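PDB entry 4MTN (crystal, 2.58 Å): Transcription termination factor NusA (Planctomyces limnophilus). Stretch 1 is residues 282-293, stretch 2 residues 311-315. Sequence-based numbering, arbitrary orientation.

Stretch 1 (282-293) LVRDDQLSLAIG
Stretch 2 (311-315) DVMTR

V312, L282 and T314 cover the most surface in this contact, which joins a short parallel bridge to a helix packed over the strand. L282 (phi/psi -92/126) pairs with M313 (-137/168), CA to CA 5.2 Å, and both side chains lie on the same face of the sheet. One hydrogen bond fixes the register: V283 N donates to M313 O at 2.7 Å, with an angle of 159° at the hydrogen. Two CA-H...O contacts flank it, L282 CA to M313 O and T314 CA to V283 O, each 3.3 Å. V283 and T314 bring their CA atoms to 4.9 Å.

After V283 (-137/135) and R284 (-66/159), the chain turns into a helix that runs back nearly antiparallel to strand 311-313, at 156°, with axes 9.1 Å apart at closest approach. V312 (-95/118, chi1 t) points toward this helix. Its CG1 lies 4.0 Å from V283 CB, 3.8 Å from L288 CD1 and 4.0 Å from A291 CB, while its CB meets I292 CD1 at 3.8 Å. A compact, beta-branched side chain thus serves four apolar neighbours. A291 points its CB toward the strand, so its single methyl makes the contact with V312 CG1; L288 (t, p) and I292 (m, m) start sideways and reach in with their ends.

The end of buried L282 (m, t) reaches R315, its CD1 3.3 Å from R315 NH1, at the edge of the guanidinium and near its plane, and its CD2 lies 3.5 Å from T314 O. T314 (-88/177, chi1 p) divides its duties: OG1 caps a backbone N just past the stretch, while CG2 approaches D285 OD1 at 3.8 Å. G293 ends the helical geometry with phi 106 and psi 175, where a CB would jam against the preceding carbonyl oxygen.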

# COMPACT_ATOMS: atom_id res chain seq x y z
N LEU A 282 26.92 -13.00 0.63
CA LEU A 282 27.65 -14.24 0.89
C LEU A 282 27.55 -14.65 2.36
O LEU A 282 27.86 -13.87 3.26
CB LEU A 282 29.12 -14.09 0.48
CG LEU A 282 29.35 -13.96 -1.02
CD1 LEU A 282 30.83 -13.79 -1.33
CD2 LEU A 282 28.79 -15.17 -1.75
N VAL A 283 27.12 -15.89 2.58
CA VAL A 283 26.84 -16.38 3.92
C VAL A 283 27.37 -17.80 4.11
O VAL A 283 27.18 -18.66 3.25
CB VAL A 283 25.32 -16.34 4.22
CG1 VAL A 283 24.97 -17.25 5.37
CG2 VAL A 283 24.87 -14.92 4.51
N ARG A 284 28.04 -18.05 5.23
CA ARG A 284 28.60 -19.36 5.53
C ARG A 284 27.50 -20.40 5.73
O ARG A 284 26.35 -20.06 6.01
CB ARG A 284 29.49 -19.29 6.77
CG ARG A 284 28.86 -18.56 7.95
CD ARG A 284 29.83 -18.44 9.12
NE ARG A 284 29.24 -17.69 10.22
CZ ARG A 284 29.89 -17.37 11.34
NH1 ARG A 284 31.16 -17.74 11.50
NH2 ARG A 284 29.28 -16.68 12.29
N ASP A 285 27.87 -21.68 5.59
CA ASP A 285 26.92 -22.78 5.57
C ASP A 285 25.99 -22.84 6.78
O ASP A 285 24.78 -23.02 6.63
CB ASP A 285 27.67 -24.11 5.45
CG ASP A 285 28.56 -24.16 4.23
OD1 ASP A 285 28.06 -24.48 3.13
OD2 ASP A 285 29.77 -23.88 4.37
N ASP A 286 26.55 -22.69 7.98
CA ASP A 286 25.76 -22.80 9.20
C ASP A 286 24.78 -21.64 9.36
O ASP A 286 23.77 -21.76 10.05
CB ASP A 286 26.67 -22.89 10.43
CG ASP A 286 27.78 -21.85 10.41
OD1 ASP A 286 27.54 -20.72 9.93
OD2 ASP A 286 28.89 -22.15 10.89
N GLN A 287 25.08 -20.52 8.71
CA GLN A 287 24.22 -19.34 8.78
C GLN A 287 23.26 -19.26 7.60
O GLN A 287 22.45 -18.34 7.52
CB GLN A 287 25.08 -18.07 8.85
CG GLN A 287 25.78 -17.84 10.17
CD GLN A 287 24.88 -17.20 11.22
OE1 GLN A 287 25.09 -16.06 11.62
NE2 GLN A 287 23.88 -17.95 11.67
N LEU A 288 23.36 -20.22 6.69
CA LEU A 288 22.57 -20.19 5.45
C LEU A 288 21.07 -20.33 5.71
O LEU A 288 20.27 -19.61 5.12
CB LEU A 288 23.04 -21.30 4.51
CG LEU A 288 22.30 -21.43 3.17
CD1 LEU A 288 22.47 -20.17 2.34
CD2 LEU A 288 22.79 -22.65 2.40
N SER A 289 20.70 -21.26 6.59
CA SER A 289 19.30 -21.50 6.90
C SER A 289 18.67 -20.33 7.64
O SER A 289 17.51 -19.98 7.40
CB SER A 289 19.15 -22.79 7.72
OG SER A 289 17.80 -23.00 8.10
N LEU A 290 19.43 -19.73 8.54
CA LEU A 290 18.94 -18.62 9.34
C LEU A 290 18.79 -17.37 8.48
O LEU A 290 17.87 -16.57 8.68
CB LEU A 290 19.89 -18.35 10.51
CG LEU A 290 19.32 -17.68 11.77
CD1 LEU A 290 20.16 -18.04 12.98
CD2 LEU A 290 19.26 -16.17 11.60
N ALA A 291 19.68 -17.22 7.50
CA ALA A 291 19.65 -16.08 6.60
C ALA A 291 18.37 -16.06 5.77
O ALA A 291 17.72 -15.03 5.65
CB ALA A 291 20.87 -16.10 5.68
N ILE A 292 18.01 -17.22 5.23
CA ILE A 292 16.82 -17.35 4.39
C ILE A 292 15.54 -17.16 5.19
O ILE A 292 14.68 -16.35 4.83
CB ILE A 292 16.77 -18.73 3.71
CG1 ILE A 292 18.00 -18.93 2.81
CG2 ILE A 292 15.49 -18.89 2.91
CD1 ILE A 292 18.14 -17.88 1.73
N GLY A 293 15.41 -17.89 6.29
CA GLY A 293 14.20 -17.87 7.09
C GLY A 293 13.40 -19.14 6.89
O GLY A 293 13.76 -19.98 6.07
N ASP A 311 20.17 -11.97 -2.81
CA ASP A 311 20.40 -13.37 -3.16
C ASP A 311 21.45 -13.97 -2.23
O ASP A 311 22.62 -13.59 -2.29
CB ASP A 311 20.83 -13.50 -4.62
CG ASP A 311 20.54 -14.87 -5.20
OD1 ASP A 311 20.38 -15.83 -4.42
OD2 ASP A 311 20.48 -14.98 -6.44
N VAL A 312 21.03 -14.90 -1.38
CA VAL A 312 21.93 -15.47 -0.38
C VAL A 312 22.57 -16.77 -0.84
O VAL A 312 21.88 -17.76 -1.11
CB VAL A 312 21.19 -15.72 0.95
CG1 VAL A 312 22.10 -16.45 1.93
CG2 VAL A 312 20.72 -14.41 1.54
N MSE A 313 23.89 -16.77 -0.94
CA MSE A 313 24.66 -17.95 -1.31
C MSE A 313 25.89 -18.08 -0.43
O MSE A 313 26.25 -17.15 0.30
CB MSE A 313 25.08 -17.88 -2.78
CG MSE A 313 23.95 -17.71 -3.77
SE MSE A 313 24.60 -17.49 -5.59
CE MSE A 313 25.42 -19.25 -5.83
N THR A 314 26.54 -19.24 -0.48
CA THR A 314 27.84 -19.39 0.15
C THR A 314 28.91 -18.99 -0.87
O THR A 314 28.59 -18.66 -2.01
CB THR A 314 28.09 -20.83 0.63
OG1 THR A 314 28.35 -21.68 -0.50
CG2 THR A 314 26.89 -21.36 1.40
N ARG A 315 30.17 -19.01 -0.46
CA ARG A 315 31.25 -18.64 -1.36
C ARG A 315 31.58 -19.79 -2.31
O ARG A 315 31.87 -19.58 -3.49
CB ARG A 315 32.50 -18.23 -0.58
CG ARG A 315 33.63 -17.72 -1.46
CD ARG A 315 33.25 -16.41 -2.14
NE ARG A 315 34.11 -16.12 -3.29
CZ ARG A 315 34.07 -14.99 -3.98
NH1 ARG A 315 33.21 -14.03 -3.64
NH2 ARG A 315 34.88 -14.81 -5.01